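Beta-N-acetylhexosaminidase (Bacteroides fragilis, PDB 4PYS) probably hydrolyses terminal beta-linked N-acetylhexosamine residues from the non-reducing ends of glycoconjugates, as other glycoside hydrolases of family 20 do. Local coordinates at residues L106-T111 with Q481-Q486; K131-M136 with Q460-G465; V146-K151 with V441-I446; A156-M161 with Q487-G492. One frame throughout, in Å; residues are numbered along the deposited sequence.

Contact 1: L106-T111 with Q481-Q486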
loop_
_atom_site.group_PDB
_atom_site.type_symbol
_atom_site.label_atom_id
_atom_site.label_comp_id
_atom_site.label_asym_id
_atom_site.label_seq_id
_atom_site.Cartn_x
_atom_site.Cartn_y
_atom_site.Cartn_z
ATOM N N LEU A 106 6.829 20.519 0.396
ATOM C CA LEU A 106 6.845 21.775 1.150
ATOM C C LEU A 106 6.959 21.500 2.649
ATOM O O LEU A 106 7.638 22.235 3.372
ATOM C CB LEU A 106 5.590 22.612 0.857
ATOM C CG LEU A 106 5.531 23.315 -0.501
ATOM C CD1 LEU A 106 4.155 23.946 -0.723
ATOM C CD2 LEU A 106 6.622 24.376 -0.601
ATOM N N ARG A 107 6.297 20.443 3.121
ATOM C CA ARG A 107 6.392 20.053 4.534
ATOM C C ARG A 107 7.835 19.869 4.968
ATOM O O ARG A 107 8.230 20.309 6.052
ATOM C CB ARG A 107 5.695 18.713 4.764
ATOM C CG ARG A 107 4.206 18.753 4.875
ATOM C CD ARG A 107 3.699 17.327 5.102
ATOM N NE ARG A 107 3.900 16.849 6.473
ATOM C CZ ARG A 107 3.630 15.603 6.861
ATOM N NH1 ARG A 107 3.174 14.725 5.976
ATOM N NH2 ARG A 107 3.806 15.236 8.124
ATOM N N GLN A 108 8.615 19.189 4.125
ATOM C CA GLN A 108 10.009 18.898 4.436
ATOM C C GLN A 108 10.958 20.034 4.078
ATOM O O GLN A 108 12.074 20.089 4.587
ATOM C CB GLN A 108 10.451 17.615 3.728
ATOM C CG GLN A 108 9.748 16.390 4.280
ATOM C CD GLN A 108 10.261 15.096 3.691
ATOM O OE1 GLN A 108 11.461 14.937 3.454
ATOM N NE2 GLN A 108 9.356 14.159 3.454
ATOM N N TRP A 109 10.520 20.938 3.209
ATOM C CA TRP A 109 11.382 22.015 2.755
ATOM C C TRP A 109 11.379 23.190 3.742
ATOM O O TRP A 109 12.343 23.942 3.820
ATOM C CB TRP A 109 10.971 22.466 1.342
ATOM C CG TRP A 109 11.989 23.345 0.677
ATOM C CD1 TRP A 109 11.867 24.676 0.387
ATOM C CD2 TRP A 109 13.287 22.949 0.213
ATOM N NE1 TRP A 109 13.013 25.132 -0.224
ATOM C CE2 TRP A 109 13.902 24.091 -0.335
ATOM C CE3 TRP A 109 13.990 21.737 0.215
ATOM C CZ2 TRP A 109 15.197 24.055 -0.883
ATOM C CZ3 TRP A 109 15.268 21.703 -0.327
ATOM C CH2 TRP A 109 15.859 22.852 -0.865
ATOM N N ASN A 110 10.288 23.337 4.489
ATOM C CA ASN A 110 10.220 24.321 5.566
ATOM C C ASN A 110 11.381 24.108 6.542
ATOM O O ASN A 110 11.611 22.979 6.989
ATOM C CB ASN A 110 8.878 24.161 6.292
ATOM C CG ASN A 110 8.761 25.042 7.520
ATOM O OD1 ASN A 110 9.300 26.145 7.563
ATOM N ND2 ASN A 110 8.056 24.549 8.535
ATOM N N THR A 111 12.122 25.169 6.868
ATOM C CA THR A 111 13.300 25.007 7.722
ATOM C C THR A 111 12.928 24.660 9.163
ATOM O O THR A 111 13.674 23.963 9.858
ATOM C CB THR A 111 14.182 26.260 7.757
ATOM O OG1 THR A 111 13.582 27.245 8.606
ATOM C CG2 THR A 111 14.385 26.830 6.363
ATOM N N GLN A 481 15.859 11.929 10.215
ATOM C CA GLN A 481 15.264 11.043 11.217
ATOM C C GLN A 481 14.415 11.757 12.267
ATOM O O GLN A 481 13.277 11.343 12.526
ATOM C CB GLN A 481 16.341 10.190 11.907
ATOM C CG GLN A 481 15.787 9.310 13.039
ATOM C CD GLN A 481 16.855 8.431 13.671
ATOM O OE1 GLN A 481 17.975 8.327 13.162
ATOM N NE2 GLN A 481 16.515 7.793 14.779
ATOM N N LEU A 482 14.951 12.801 12.899
ATOM C CA LEU A 482 14.189 13.449 13.960
ATOM C C LEU A 482 12.908 14.092 13.408
ATOM O O LEU A 482 11.868 14.074 14.072
ATOM C CB LEU A 482 15.044 14.453 14.732
ATOM C CG LEU A 482 14.517 14.963 16.072
ATOM C CD1 LEU A 482 13.946 13.841 16.939
ATOM C CD2 LEU A 482 15.641 15.674 16.801
ATOM N N TRP A 483 12.967 14.638 12.194
ATOM C CA TRP A 483 11.748 15.181 11.581
ATOM C C TRP A 483 10.683 14.095 11.418
ATOM O O TRP A 483 9.513 14.319 11.721
ATOM C CB TRP A 483 12.015 15.857 10.222
ATOM C CG TRP A 483 10.730 16.482 9.661
ATOM C CD1 TRP A 483 10.197 17.697 9.991
ATOM C CD2 TRP A 483 9.813 15.886 8.722
ATOM N NE1 TRP A 483 9.013 17.901 9.308
ATOM C CE2 TRP A 483 8.759 16.806 8.522
ATOM C CE3 TRP A 483 9.794 14.675 8.021
ATOM C CZ2 TRP A 483 7.692 16.547 7.650
ATOM C CZ3 TRP A 483 8.722 14.413 7.160
ATOM C CH2 TRP A 483 7.693 15.347 6.987
ATOM N N PHE A 484 11.088 12.912 10.961
ATOM C CA PHE A 484 10.134 11.824 10.816
ATOM C C PHE A 484 9.598 11.413 12.174
ATOM O O PHE A 484 8.417 11.096 12.316
ATOM C CB PHE A 484 10.771 10.615 10.136
ATOM C CG PHE A 484 10.898 10.754 8.636
ATOM C CD1 PHE A 484 9.771 10.951 7.850
ATOM C CD2 PHE A 484 12.136 10.660 8.016
ATOM C CE1 PHE A 484 9.872 11.067 6.460
ATOM C CE2 PHE A 484 12.247 10.772 6.626
ATOM C CZ PHE A 484 11.120 10.983 5.853
ATOM N N GLU A 485 10.459 11.413 13.180
ATOM C CA GLU A 485 10.001 11.056 14.519
ATOM C C GLU A 485 8.984 12.056 15.039
ATOM O O GLU A 485 8.029 11.678 15.719
ATOM C CB GLU A 485 11.183 10.875 15.495
ATOM C CG GLU A 485 12.018 9.659 15.097
ATOM C CD GLU A 485 12.942 9.147 16.192
ATOM O OE1 GLU A 485 12.865 9.638 17.346
ATOM O OE2 GLU A 485 13.737 8.225 15.873
ATOM N N GLN A 486 9.166 13.328 14.694
ATOM C CA GLN A 486 8.228 14.360 15.128
ATOM C C GLN A 486 6.873 14.218 14.438
ATOM O O GLN A 486 5.887 14.794 14.908
ATOM C CB GLN A 486 8.801 15.749 14.871
ATOM C CG GLN A 486 9.954 16.103 15.815
ATOM C CD GLN A 486 10.576 17.450 15.504
ATOM O OE1 GLN A 486 10.550 17.916 14.362
ATOM N NE2 GLN A 486 11.140 18.081 16.517
#

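Contact 2: K131-M136 with Q460-G465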
loop_
_atom_site.group_PDB
_atom_site.type_symbol
_atom_site.label_atom_id
_atom_site.label_comp_id
_atom_site.label_asym_id
_atom_site.label_seq_id
_atom_site.Cartn_x
_atom_site.Cartn_y
_atom_site.Cartn_z
ATOM N N LYS A 131 4.547 3.905 -11.648
ATOM C CA LYS A 131 3.139 4.296 -11.507
ATOM C C LYS A 131 2.460 3.659 -10.308
ATOM O O LYS A 131 1.456 4.183 -9.800
ATOM C CB LYS A 131 2.363 3.897 -12.772
ATOM C CG LYS A 131 2.865 4.557 -14.048
ATOM C CD LYS A 131 2.055 4.073 -15.266
ATOM N N TRP A 132 2.982 2.520 -9.864
ATOM C CA TRP A 132 2.398 1.826 -8.717
ATOM C C TRP A 132 3.384 1.859 -7.561
ATOM O O TRP A 132 4.493 1.329 -7.678
ATOM C CB TRP A 132 2.084 0.357 -9.065
ATOM C CG TRP A 132 1.513 -0.381 -7.879
ATOM C CD1 TRP A 132 2.196 -0.842 -6.781
ATOM C CD2 TRP A 132 0.138 -0.731 -7.669
ATOM N NE1 TRP A 132 1.326 -1.447 -5.906
ATOM C CE2 TRP A 132 0.058 -1.394 -6.432
ATOM C CE3 TRP A 132 -1.031 -0.548 -8.415
ATOM C CZ2 TRP A 132 -1.157 -1.870 -5.912
ATOM C CZ3 TRP A 132 -2.233 -1.016 -7.897
ATOM C CH2 TRP A 132 -2.285 -1.666 -6.660
ATOM N N ARG A 133 2.980 2.475 -6.451
ATOM C CA ARG A 133 3.845 2.647 -5.273
ATOM C C ARG A 133 2.979 2.385 -4.049
ATOM O O ARG A 133 2.183 3.250 -3.663
ATOM C CB ARG A 133 4.413 4.085 -5.244
ATOM C CG ARG A 133 5.176 4.450 -6.546
ATOM C CD ARG A 133 5.763 5.873 -6.553
ATOM N NE ARG A 133 4.741 6.864 -6.213
ATOM C CZ ARG A 133 3.786 7.293 -7.038
ATOM N NH1 ARG A 133 3.688 6.830 -8.292
ATOM N NH2 ARG A 133 2.907 8.198 -6.597
ATOM N N SER A 134 3.094 1.196 -3.444
ATOM C CA SER A 134 2.127 0.828 -2.390
ATOM C C SER A 134 2.762 0.343 -1.100
ATOM O O SER A 134 3.907 -0.122 -1.082
ATOM C CB SER A 134 1.148 -0.257 -2.863
ATOM O OG SER A 134 1.832 -1.478 -3.096
ATOM N N PHE A 135 1.983 0.459 -0.024
ATOM C CA PHE A 135 2.336 -0.127 1.263
ATOM C C PHE A 135 1.148 -0.975 1.674
ATOM O O PHE A 135 0.009 -0.522 1.577
ATOM C CB PHE A 135 2.545 0.953 2.322
ATOM C CG PHE A 135 2.699 0.401 3.714
ATOM C CD1 PHE A 135 3.838 -0.311 4.057
ATOM C CD2 PHE A 135 1.706 0.584 4.670
ATOM C CE1 PHE A 135 4.007 -0.823 5.343
ATOM C CE2 PHE A 135 1.862 0.063 5.970
ATOM C CZ PHE A 135 3.008 -0.646 6.296
HETATM N N MSE A 136 1.419 -2.200 2.112
HETATM C CA MSE A 136 0.368 -3.102 2.584
HETATM C C MSE A 136 0.443 -3.321 4.086
HETATM O O MSE A 136 1.525 -3.562 4.631
HETATM C CB MSE A 136 0.501 -4.469 1.913
HETATM C CG MSE A 136 -0.701 -5.379 2.217
HETATM SE SE MSE A 136 -0.234 -7.263 2.232
HETATM C CE MSE A 136 0.456 -7.355 4.039
ATOM N N GLN A 460 13.270 4.005 -3.930
ATOM C CA GLN A 460 13.296 3.180 -5.142
ATOM C C GLN A 460 12.024 3.355 -5.966
ATOM O O GLN A 460 12.067 3.334 -7.200
ATOM C CB GLN A 460 13.493 1.712 -4.737
ATOM C CG GLN A 460 14.948 1.446 -4.295
ATOM C CD GLN A 460 15.145 0.082 -3.677
ATOM O OE1 GLN A 460 14.190 -0.618 -3.355
ATOM N NE2 GLN A 460 16.401 -0.298 -3.493
HETATM N N MSE A 461 10.899 3.551 -5.283
HETATM C CA MSE A 461 9.627 3.749 -5.989
HETATM C C MSE A 461 9.559 5.098 -6.677
HETATM O O MSE A 461 9.069 5.209 -7.801
HETATM C CB MSE A 461 8.477 3.678 -4.991
HETATM C CG MSE A 461 8.206 2.273 -4.434
HETATM SE SE MSE A 461 6.971 2.427 -2.954
HETATM C CE MSE A 461 7.068 0.569 -2.319
ATOM N N TRP A 462 10.004 6.141 -5.985
ATOM C CA TRP A 462 9.780 7.502 -6.491
ATOM C C TRP A 462 10.951 8.103 -7.275
ATOM O O TRP A 462 10.776 8.628 -8.383
ATOM C CB TRP A 462 9.399 8.447 -5.324
ATOM C CG TRP A 462 9.221 9.860 -5.825
ATOM C CD1 TRP A 462 10.208 10.789 -6.049
ATOM C CD2 TRP A 462 7.992 10.482 -6.189
ATOM N NE1 TRP A 462 9.654 11.953 -6.543
ATOM C CE2 TRP A 462 8.289 11.790 -6.629
ATOM C CE3 TRP A 462 6.654 10.064 -6.179
ATOM C CZ2 TRP A 462 7.303 12.685 -7.060
ATOM C CZ3 TRP A 462 5.671 10.954 -6.600
ATOM C CH2 TRP A 462 5.997 12.251 -7.039
ATOM N N HIS A 463 12.142 8.056 -6.690
ATOM C CA HIS A 463 13.295 8.770 -7.251
ATOM C C HIS A 463 13.693 8.199 -8.614
ATOM O O HIS A 463 13.667 6.983 -8.818
ATOM C CB HIS A 463 14.471 8.678 -6.263
ATOM C CG HIS A 463 15.733 9.338 -6.744
ATOM N ND1 HIS A 463 16.950 8.694 -6.731
ATOM C CD2 HIS A 463 15.969 10.579 -7.235
ATOM C CE1 HIS A 463 17.886 9.505 -7.198
ATOM N NE2 HIS A 463 17.318 10.656 -7.512
ATOM N N SER A 464 14.031 9.083 -9.542
ATOM C CA SER A 464 14.548 8.708 -10.856
ATOM C C SER A 464 15.770 7.798 -10.693
ATOM O O SER A 464 16.469 7.862 -9.676
ATOM C CB SER A 464 14.941 9.961 -11.648
ATOM O OG SER A 464 13.902 10.940 -11.657
ATOM N N GLY A 465 16.042 6.969 -11.698
ATOM C CA GLY A 465 17.192 6.078 -11.637
ATOM C C GLY A 465 18.498 6.806 -11.913
ATOM O O GLY A 465 19.170 6.512 -12.907
#

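Contact 3: V146-K151 with V441-I446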
loop_
_atom_site.group_PDB
_atom_site.type_symbol
_atom_site.label_atom_id
_atom_site.label_comp_id
_atom_site.label_asym_id
_atom_site.label_seq_id
_atom_site.Cartn_x
_atom_site.Cartn_y
_atom_site.Cartn_z
ATOM N N VAL A 146 -8.671 2.422 14.095
ATOM C CA VAL A 146 -8.829 3.296 12.934
ATOM C C VAL A 146 -7.754 4.380 12.885
ATOM O O VAL A 146 -7.218 4.669 11.813
ATOM C CB VAL A 146 -10.237 3.927 12.906
ATOM C CG1 VAL A 146 -10.318 5.024 11.870
ATOM C CG2 VAL A 146 -11.277 2.860 12.626
ATOM N N SER A 147 -7.418 4.963 14.034
ATOM C CA SER A 147 -6.391 6.016 14.044
ATOM C C SER A 147 -5.030 5.486 13.593
ATOM O O SER A 147 -4.209 6.230 13.054
ATOM C CB SER A 147 -6.289 6.675 15.423
ATOM O OG SER A 147 -5.960 5.730 16.423
ATOM N N THR A 148 -4.794 4.194 13.810
ATOM C CA THR A 148 -3.543 3.561 13.387
ATOM C C THR A 148 -3.547 3.253 11.895
ATOM O O THR A 148 -2.531 3.426 11.219
ATOM C CB THR A 148 -3.239 2.301 14.221
ATOM O OG1 THR A 148 -3.065 2.675 15.599
ATOM C CG2 THR A 148 -1.974 1.602 13.727
ATOM N N ILE A 149 -4.686 2.810 11.367
ATOM C CA ILE A 149 -4.815 2.691 9.917
ATOM C C ILE A 149 -4.535 4.053 9.272
ATOM O O ILE A 149 -3.783 4.153 8.296
ATOM C CB ILE A 149 -6.217 2.204 9.507
ATOM C CG1 ILE A 149 -6.539 0.848 10.155
ATOM C CG2 ILE A 149 -6.330 2.133 7.974
ATOM C CD1 ILE A 149 -5.636 -0.287 9.656
ATOM N N LYS A 150 -5.113 5.115 9.830
ATOM C CA LYS A 150 -4.872 6.462 9.293
ATOM C C LYS A 150 -3.398 6.849 9.344
ATOM O O LYS A 150 -2.888 7.467 8.413
ATOM C CB LYS A 150 -5.705 7.504 10.054
ATOM C CG LYS A 150 -7.195 7.447 9.729
ATOM C CD LYS A 150 -7.952 8.474 10.540
ATOM C CE LYS A 150 -9.427 8.469 10.187
ATOM N NZ LYS A 150 -10.160 9.464 11.016
ATOM N N LYS A 151 -2.716 6.473 10.421
ATOM C CA LYS A 151 -1.293 6.785 10.576
ATOM C C LYS A 151 -0.464 6.231 9.427
ATOM O O LYS A 151 0.452 6.894 8.930
ATOM C CB LYS A 151 -0.772 6.221 11.904
ATOM C CG LYS A 151 0.766 6.202 12.025
ATOM C CD LYS A 151 1.210 5.782 13.425
ATOM C CE LYS A 151 2.756 5.710 13.532
ATOM N NZ LYS A 151 3.186 5.342 14.929
ATOM N N VAL A 441 2.430 -9.381 15.960
ATOM C CA VAL A 441 2.919 -8.009 15.853
ATOM C C VAL A 441 1.789 -7.028 16.172
ATOM O O VAL A 441 0.915 -6.779 15.344
ATOM C CB VAL A 441 3.494 -7.725 14.453
ATOM C CG1 VAL A 441 3.922 -6.250 14.320
ATOM C CG2 VAL A 441 4.675 -8.652 14.175
ATOM N N THR A 442 1.806 -6.489 17.385
ATOM C CA THR A 442 0.786 -5.556 17.836
ATOM C C THR A 442 1.148 -4.160 17.342
ATOM O O THR A 442 2.207 -3.971 16.747
ATOM C CB THR A 442 0.707 -5.539 19.362
ATOM O OG1 THR A 442 1.992 -5.179 19.880
ATOM C CG2 THR A 442 0.318 -6.910 19.901
ATOM N N GLU A 443 0.279 -3.185 17.583
ATOM C CA GLU A 443 0.484 -1.841 17.027
ATOM C C GLU A 443 1.806 -1.207 17.474
ATOM O O GLU A 443 2.471 -0.515 16.690
ATOM C CB GLU A 443 -0.668 -0.915 17.427
ATOM C CG GLU A 443 -2.019 -1.287 16.820
ATOM C CD GLU A 443 -3.080 -0.239 17.089
ATOM O OE1 GLU A 443 -2.719 0.942 17.269
ATOM O OE2 GLU A 443 -4.273 -0.597 17.114
ATOM N N SER A 444 2.165 -1.426 18.736
ATOM C CA SER A 444 3.382 -0.823 19.304
ATOM C C SER A 444 4.664 -1.399 18.699
ATOM O O SER A 444 5.768 -0.888 18.951
ATOM C CB SER A 444 3.410 -1.021 20.814
ATOM O OG SER A 444 3.499 -2.400 21.133
HETATM N N MSE A 445 4.514 -2.463 17.912
HETATM C CA MSE A 445 5.656 -3.184 17.334
HETATM C C MSE A 445 5.862 -2.871 15.866
HETATM O O MSE A 445 6.838 -3.318 15.247
HETATM C CB MSE A 445 5.472 -4.695 17.525
HETATM C CG MSE A 445 5.584 -5.131 18.956
HETATM SE SE MSE A 445 4.930 -6.947 19.220
HETATM C CE MSE A 445 6.034 -7.837 17.967
ATOM N N ILE A 446 4.960 -2.084 15.293
ATOM C CA ILE A 446 5.015 -1.848 13.855
ATOM C C ILE A 446 6.160 -0.928 13.408
ATOM O O ILE A 446 6.921 -1.285 12.506
ATOM C CB ILE A 446 3.673 -1.323 13.317
ATOM C CG1 ILE A 446 2.572 -2.366 13.550
ATOM C CG2 ILE A 446 3.784 -0.985 11.837
ATOM C CD1 ILE A 446 1.155 -1.896 13.182
#

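Contact 4: A156-M161 with Q487-G492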
loop_
_atom_site.group_PDB
_atom_site.type_symbol
_atom_site.label_atom_id
_atom_site.label_comp_id
_atom_site.label_asym_id
_atom_site.label_seq_id
_atom_site.Cartn_x
_atom_site.Cartn_y
_atom_site.Cartn_z
ATOM N N ALA A 156 2.100 6.700 3.998
ATOM C CA ALA A 156 2.224 6.370 2.581
ATOM C C ALA A 156 2.239 7.654 1.766
ATOM O O ALA A 156 3.070 7.828 0.882
ATOM C CB ALA A 156 1.064 5.462 2.155
ATOM N N SER A 157 1.338 8.570 2.092
ATOM C CA SER A 157 1.268 9.857 1.387
ATOM C C SER A 157 2.532 10.671 1.612
ATOM O O SER A 157 3.066 11.285 0.681
ATOM C CB SER A 157 0.065 10.658 1.883
ATOM O OG SER A 157 -0.103 11.838 1.103
HETATM N N MSE A 158 3.018 10.653 2.847
HETATM C CA MSE A 158 4.221 11.395 3.219
HETATM C C MSE A 158 5.420 10.956 2.387
HETATM O O MSE A 158 6.308 11.759 2.090
HETATM C CB MSE A 158 4.510 11.180 4.719
HETATM C CG MSE A 158 5.775 11.856 5.218
HETATM SE SE MSE A 158 6.033 11.437 7.107
HETATM C CE MSE A 158 6.474 9.528 6.885
ATOM N N LEU A 159 5.436 9.680 2.009
ATOM C CA LEU A 159 6.559 9.101 1.283
ATOM C C LEU A 159 6.265 9.055 -0.216
ATOM O O LEU A 159 6.978 8.394 -0.982
ATOM C CB LEU A 159 6.831 7.690 1.812
ATOM C CG LEU A 159 7.314 7.667 3.275
ATOM C CD1 LEU A 159 7.555 6.250 3.748
ATOM C CD2 LEU A 159 8.570 8.486 3.443
ATOM N N LYS A 160 5.220 9.779 -0.613
ATOM C CA LYS A 160 4.790 9.906 -2.013
ATOM C C LYS A 160 4.328 8.600 -2.679
ATOM O O LYS A 160 4.380 8.467 -3.894
ATOM C CB LYS A 160 5.866 10.619 -2.854
ATOM C CG LYS A 160 6.156 12.049 -2.341
ATOM C CD LYS A 160 6.887 12.871 -3.418
ATOM C CE LYS A 160 7.051 14.332 -3.026
ATOM N NZ LYS A 160 8.139 14.518 -1.994
HETATM N N MSE A 161 3.848 7.653 -1.883
HETATM C CA MSE A 161 3.183 6.483 -2.455
HETATM C C MSE A 161 1.785 6.840 -2.879
HETATM O O MSE A 161 1.303 7.938 -2.572
HETATM C CB MSE A 161 3.156 5.367 -1.422
HETATM C CG MSE A 161 4.562 5.004 -1.022
HETATM SE SE MSE A 161 4.515 3.498 0.209
HETATM C CE MSE A 161 6.423 3.472 0.660
ATOM N N GLN A 487 6.827 13.476 13.332
ATOM C CA GLN A 487 5.553 13.210 12.660
ATOM C C GLN A 487 4.891 11.965 13.239
ATOM O O GLN A 487 3.783 11.607 12.829
ATOM C CB GLN A 487 5.723 13.045 11.148
ATOM C CG GLN A 487 6.606 14.104 10.499
ATOM C CD GLN A 487 6.225 15.511 10.900
ATOM O OE1 GLN A 487 5.066 15.925 10.755
ATOM N NE2 GLN A 487 7.197 16.259 11.425
ATOM N N GLY A 488 5.569 11.309 14.183
ATOM C CA GLY A 488 5.000 10.179 14.904
ATOM C C GLY A 488 5.574 8.816 14.547
ATOM O O GLY A 488 5.055 7.792 15.001
ATOM N N TYR A 489 6.646 8.790 13.761
ATOM C CA TYR A 489 7.206 7.518 13.300
ATOM C C TYR A 489 8.529 7.183 13.983
ATOM O O TYR A 489 9.564 7.762 13.654
ATOM C CB TYR A 489 7.368 7.537 11.787
ATOM C CG TYR A 489 6.055 7.867 11.120
ATOM C CD1 TYR A 489 5.071 6.893 10.972
ATOM C CD2 TYR A 489 5.775 9.157 10.693
ATOM C CE1 TYR A 489 3.846 7.195 10.387
ATOM C CE2 TYR A 489 4.553 9.467 10.105
ATOM C CZ TYR A 489 3.598 8.477 9.957
ATOM O OH TYR A 489 2.374 8.783 9.383
ATOM N N SER A 490 8.481 6.230 14.912
ATOM C CA SER A 490 9.680 5.761 15.615
ATOM C C SER A 490 10.544 4.925 14.679
ATOM O O SER A 490 10.020 4.189 13.853
ATOM C CB SER A 490 9.289 4.915 16.831
ATOM O OG SER A 490 8.455 5.633 17.719
ATOM N N PHE A 491 11.863 5.035 14.807
ATOM C CA PHE A 491 12.779 4.244 13.990
ATOM C C PHE A 491 13.268 2.987 14.697
ATOM O O PHE A 491 13.597 3.031 15.878
ATOM C CB PHE A 491 13.991 5.086 13.611
ATOM C CG PHE A 491 13.760 5.973 12.414
ATOM C CD1 PHE A 491 12.591 6.717 12.301
ATOM C CD2 PHE A 491 14.717 6.076 11.426
ATOM C CE1 PHE A 491 12.376 7.533 11.201
ATOM C CE2 PHE A 491 14.509 6.898 10.323
ATOM C CZ PHE A 491 13.345 7.619 10.217
ATOM N N GLY A 492 13.342 1.875 13.969
ATOM C CA GLY A 492 14.067 0.711 14.467
ATOM C C GLY A 492 15.516 0.785 13.994
ATOM O O GLY A 492 15.922 1.817 13.450
#

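Contact 1: L106-T111 with Q481-Q486
The indole of Trp-483 lies against Arg-107 and Gln-108 on the last turn of helix 96-109, one at its edge and one over a face, and this is the tight part of the contact. Trp-483, its chi1 at -177°, is directed at helix 96-109. Gln-108 lays its aliphatic part over one face of the indole, a CH-pi contact in which CG stands 3.8 Å from the centroid of the Trp-483 six-membered ring and 22° off the normal. Arg-107 comes instead to the rim of the same ring: its NE lies 4.0 Å from CZ2 of Trp-483, while CH2 of Trp-483 sits over a face of the guanidinium, the two planes 59° apart. Long polar side chains suit these places because their methylenes and flat ends pack on the indole while their tips bond elsewhere. Arg-107 NH1 bonds to Gln-104 and NH2 to Gln-487, and Gln-108 OE1 takes the backbone N of Met-12. Phe-484 backs the indole, its ring face turned to the Trp-483 edge, and Met-158 of helix 146-158 touches both aromatics.

The other side of helix 470-486 is looser and more open to solvent. There Gln-481 NE2 bonds almost straight to Glu-485 OE2 at 3.0 Å, one turn on, a pair that belongs to the helix alone.

No polar bond joins the two segments themselves, but Lys-480 bonds to Gln-108 O and makes a cation-pi contact with Trp-483. Helix 96-109 of the N-terminal family 20 domain thus packs through an indole on helix 470-486, which follows the catalytic barrel.

Contact 2: K131-M136 with Q460-G465
Arg-133, in strand 132-136, and Met-461, in the last turn of helix 453-462, bring their backbones close, with CA atoms 5.9 Å apart and both CB atoms directed across the gap. The side chains then run past one another. Arg-133 CG lies 3.7 Å from CB of Met-461, and Arg-133 CD rests 3.6 Å from the Met-461 carbonyl O. The selenomethionine at Met-461 is extended beyond CG (chi3 -172°), which carries its CE to 3.5 Å from O of Ser-134, a van der Waals contact; the bond to that oxygen comes from Ser-433 OG. An unbranched apolar chain can lie along the strand beside Arg-133 and reach Ser-134.

Arginine does two jobs here. Its methylenes pack beside Met-461, and a bend at chi3 (-52°) swings the guanidinium against the edge of Trp-462, where Arg-133 NE is 3.7 Å from CE3. The two planes stand 84° apart, so the indole presents its rim to a guanidinium face. Several bonds fix this buried charge: NE to Lys-160 O, NH1 to Val-130 O, and a salt bridge from NH1 to Glu-78. Trp-462 is pinned in turn through NE1 by Asp-126.

A parallel barrel strand covered by an outer helix is characteristic of the TIM barrel: strand 132-138 pairs with strand 428-435, and helix 453-462, which comes later in the chain than that strand, covers the seam where the barrel closes.

Contact 3: V146-K151 with V441-I446
Thr-148, in the first turns of helix 146-158, and Glu-443, in the loop after strand 428-435, meet through a single side-chain pair.

Hydrogen bonding dominates. Thr-148 OG1 donates to Glu-443 OE1, modelled at 2.4 Å, a separation so short that its exact value is doubtful. The threonine puts its hydroxyl there with OG1 beside the backbone N (chi1 -62°), and the glutamate, extended beyond CG, spans the gap between backbones whose CA atoms are 7.7 Å apart. The other carboxylate oxygen, OE2, accepts from the backbone N of Lys-145, just before the helix, so both oxygens serve the same helix end. A glutamate suits the loop because it is long enough to reach over and has two acceptors to offer.

Van der Waals contact is slight. Beside the hydroxyl, Thr-148 CG2 lies 3.7 Å from OE1 of Glu-443, the methyl touching that oxygen.

An ionic link lies nearby. One turn on, Lys-151 NZ makes a salt bridge with Asp-447, the residue following this loop segment, and also bonds to Gly-488 O. The loop itself is held in a turn by Met-445 N bonding to Thr-442 O at 3.0 Å.

The 2.4 Å value bears no weight, but the Lys-145 N-H and the nearby amino end of the helix would probably favour the charged form of the Glu-443 carboxylate.

Contact 4: A156-M161 with Q487-G492
Met-158 and Tyr-489 form a Met-aromatic contact at the C-terminal end of helix 146-158, on the outside of the TIM barrel, and the two side chains run antiparallel alongside one another. The selenium of Met-158 lies 4.9 Å from the centroid of the Tyr-489 ring and 55° off its normal, an oblique approach. Extended through chi1 and chi2, Met-158 turns at chi3 (70°), and this brings its methyl to the ring: CE is 3.7 Å from CE2 of Tyr-489. A flexible, polarisable chain is well suited to such a slanting fit.

The OH of Tyr-489, bonded to Lys-151 O farther back in the same helix, holds the far end of the ring in place. Gln-487 only brushes Met-158, its CG 4.4 Å from SE, and its amide is engaged elsewhere, with NE2 bonded to Trp-483 O.

Both segments carry a Schellman ending. Gly-488 ends helix 470-486 with a phi of 108°, a shape easy for glycine, which has no CB to press on the Gln-487 carbonyl. Helix 146-158 is closed by Lys-160, the C-prime residue, likewise of positive phi, where Lys-160 N bonds to Ser-157 O at 2.9 Å and Met-161 N reaches back to Ala-156 O, also at 2.9 Å.

In the fold
Contact 2 lies deepest, its centre about 10 Å from that of the chain, in the wall of the barrel; contact 1 lies about 22 Å out, at the junction with the N-terminal domain, though most of its touching residues are buried. Contacts 3 and 4 share helix 146-158, at its start and its end, with centres about 12 Å apart. Contact 4 is the hub, since it touches each of the others: Phe-491 meets Phe-484, Lys-160 meets Arg-133, and Tyr-489 meets Lys-151. The chemistry follows position. Contacts 1 and 2 pack arginine on an indole, contact 2 adding a selenomethionine, and contact 4 sets a selenomethionine against a tyrosine, whereas the partly buried contact 3 rests on a polar pair.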